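Local coordinates for transcriptional regulator AefR (Pseudomonas syringae pv. tomato, PDB 3CDL), which probably binds regulatory DNA through a helix-turn-helix motif and controls transcription, as other members of the TetR family do, at residues L87-G92 with E132-W137. Numbering follows the deposited sequence.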
loop_
_atom_site.group_PDB
_atom_site.type_symbol
_atom_site.label_atom_id
_atom_site.label_comp_id
_atom_site.label_asym_id
_atom_site.label_seq_id
_atom_site.Cartn_x
_atom_site.Cartn_y
_atom_site.Cartn_z
ATOM N N LEU B 87 14.381 -2.699 -18.358
ATOM C CA LEU B 87 14.456 -1.262 -18.094
ATOM C C LEU B 87 13.208 -0.597 -18.663
ATOM O O LEU B 87 12.480 0.063 -17.923
ATOM C CB LEU B 87 15.714 -0.628 -18.708
ATOM C CG LEU B 87 16.614 0.252 -17.822
ATOM C CD1 LEU B 87 17.543 1.085 -18.695
ATOM C CD2 LEU B 87 15.872 1.140 -16.795
ATOM N N GLU B 88 12.967 -0.826 -19.958
ATOM C CA GLU B 88 11.809 -0.357 -20.706
ATOM C C GLU B 88 10.445 -0.691 -20.085
ATOM O O GLU B 88 9.517 0.116 -20.149
ATOM C CB GLU B 88 11.855 -0.986 -22.087
ATOM C CG GLU B 88 11.775 -0.034 -23.220
ATOM C CD GLU B 88 12.042 -0.731 -24.546
ATOM O OE1 GLU B 88 13.001 -0.344 -25.256
ATOM O OE2 GLU B 88 11.302 -1.687 -24.871
ATOM N N LEU B 89 10.311 -1.886 -19.508
ATOM C CA LEU B 89 9.068 -2.278 -18.854
ATOM C C LEU B 89 8.871 -1.396 -17.631
ATOM O O LEU B 89 7.799 -0.838 -17.397
ATOM C CB LEU B 89 9.113 -3.750 -18.400
ATOM C CG LEU B 89 8.650 -4.877 -19.338
ATOM C CD1 LEU B 89 9.778 -5.352 -20.241
ATOM C CD2 LEU B 89 8.074 -6.065 -18.550
ATOM N N LEU B 90 9.930 -1.297 -16.842
ATOM C CA LEU B 90 9.888 -0.570 -15.590
ATOM C C LEU B 90 9.564 0.902 -15.839
ATOM O O LEU B 90 8.827 1.519 -15.062
ATOM C CB LEU B 90 11.219 -0.744 -14.867
ATOM C CG LEU B 90 11.391 -1.887 -13.863
ATOM C CD1 LEU B 90 10.179 -2.807 -13.714
ATOM C CD2 LEU B 90 12.710 -2.658 -14.088
ATOM N N TRP B 91 10.094 1.461 -16.918
ATOM C CA TRP B 91 9.753 2.825 -17.261
ATOM C C TRP B 91 8.295 3.012 -17.639
ATOM O O TRP B 91 7.662 3.962 -17.177
ATOM C CB TRP B 91 10.693 3.422 -18.309
ATOM C CG TRP B 91 11.884 4.098 -17.685
ATOM C CD1 TRP B 91 13.176 3.711 -17.792
ATOM C CD2 TRP B 91 11.882 5.251 -16.818
ATOM N NE1 TRP B 91 13.994 4.562 -17.088
ATOM C CE2 TRP B 91 13.225 5.511 -16.473
ATOM C CE3 TRP B 91 10.880 6.089 -16.308
ATOM C CZ2 TRP B 91 13.600 6.576 -15.645
ATOM C CZ3 TRP B 91 11.254 7.152 -15.481
ATOM C CH2 TRP B 91 12.605 7.379 -15.157
ATOM N N GLY B 92 7.763 2.122 -18.474
ATOM C CA GLY B 92 6.316 2.093 -18.749
ATOM C C GLY B 92 5.459 2.169 -17.482
ATOM O O GLY B 92 4.632 3.075 -17.332
ATOM N N GLU B 132 -1.459 -10.387 -16.524
ATOM C CA GLU B 132 -0.841 -9.066 -16.353
ATOM C C GLU B 132 0.605 -9.028 -16.876
ATOM O O GLU B 132 1.235 -10.079 -17.033
ATOM C CB GLU B 132 -0.952 -8.579 -14.898
ATOM C CG GLU B 132 0.187 -8.972 -13.957
ATOM C CD GLU B 132 1.371 -8.003 -14.018
ATOM O OE1 GLU B 132 1.174 -6.786 -14.244
ATOM O OE2 GLU B 132 2.511 -8.467 -13.846
ATOM N N THR B 133 1.121 -7.813 -17.119
ATOM C CA THR B 133 2.302 -7.589 -17.990
ATOM C C THR B 133 3.629 -8.154 -17.494
ATOM O O THR B 133 4.285 -8.910 -18.225
ATOM C CB THR B 133 2.544 -6.087 -18.289
ATOM O OG1 THR B 133 1.301 -5.386 -18.291
ATOM C CG2 THR B 133 3.240 -5.913 -19.649
ATOM N N PHE B 134 4.025 -7.749 -16.284
ATOM C CA PHE B 134 5.306 -8.145 -15.681
ATOM C C PHE B 134 5.353 -9.666 -15.562
ATOM O O PHE B 134 6.368 -10.296 -15.872
ATOM C CB PHE B 134 5.514 -7.465 -14.308
ATOM C CG PHE B 134 5.793 -5.962 -14.385
ATOM C CD1 PHE B 134 6.239 -5.269 -13.260
ATOM C CD2 PHE B 134 5.629 -5.246 -15.583
ATOM C CE1 PHE B 134 6.502 -3.894 -13.315
ATOM C CE2 PHE B 134 5.893 -3.867 -15.648
ATOM C CZ PHE B 134 6.336 -3.197 -14.518
ATOM N N SER B 135 4.221 -10.236 -15.156
ATOM C CA SER B 135 4.020 -11.665 -15.073
ATOM C C SER B 135 4.258 -12.356 -16.412
ATOM O O SER B 135 5.040 -13.297 -16.505
ATOM C CB SER B 135 2.600 -11.922 -14.595
ATOM O OG SER B 135 2.506 -13.184 -13.981
ATOM N N ALA B 136 3.587 -11.884 -17.456
ATOM C CA ALA B 136 3.662 -12.515 -18.765
ATOM C C ALA B 136 5.115 -12.624 -19.233
ATOM O O ALA B 136 5.542 -13.657 -19.759
ATOM C CB ALA B 136 2.820 -11.732 -19.768
ATOM N N TRP B 137 5.866 -11.552 -19.007
ATOM C CA TRP B 137 7.266 -11.452 -19.387
ATOM C C TRP B 137 8.138 -12.427 -18.602
ATOM O O TRP B 137 8.895 -13.195 -19.202
ATOM C CB TRP B 137 7.740 -10.017 -19.155
ATOM C CG TRP B 137 9.109 -9.697 -19.680
ATOM C CD1 TRP B 137 9.442 -9.317 -20.961
ATOM C CD2 TRP B 137 10.328 -9.698 -18.933
ATOM N NE1 TRP B 137 10.795 -9.093 -21.046
ATOM C CE2 TRP B 137 11.359 -9.311 -19.813
ATOM C CE3 TRP B 137 10.647 -9.987 -17.601
ATOM C CZ2 TRP B 137 12.687 -9.220 -19.407
ATOM C CZ3 TRP B 137 11.966 -9.885 -17.195
ATOM C CH2 TRP B 137 12.970 -9.510 -18.097
#
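With chi1 of -172° W137 swings its indole away from its own backbone N, while F134 (chi1 -71°) sets CG opposite the carbonyl carbon; the two aromatic groups thus part, and L89 enters between them. This is a compact example of how a branched aliphatic side chain joins nearly antiparallel helices, with one methyl laid on an indole face and the other lodged between two aromatic groups. L89 CD1 lies over one face of the W137 indole, a CH-pi contact 4.1 Å from the centroid of the five-membered ring. L89 CD2 touches both aromatics, reaching W137 CG and, at 3.9 Å, F134 CD2. Farther along the phenyl ring, L90 CD1 meets F134 CE1 at 3.9 Å, its side chain roughly perpendicular to that of F134. The meeting is apolar; the axes of the short helical segments 87-92 and 133-137 approach to 11.5 Å, at 168° between their directions. At the start of helix 133-143, E132 OE2 accepts a hydrogen bond from S135 N (2.8 Å), approached from above the carboxylate plane. Within the all-helical C-terminal domain, W137 NE1 is hydrogen-bonded to Q85 OE1 of helix 82-97, H160 of helix 152-167 stacks on F134, and V188 of helix 181-199 packs against L90.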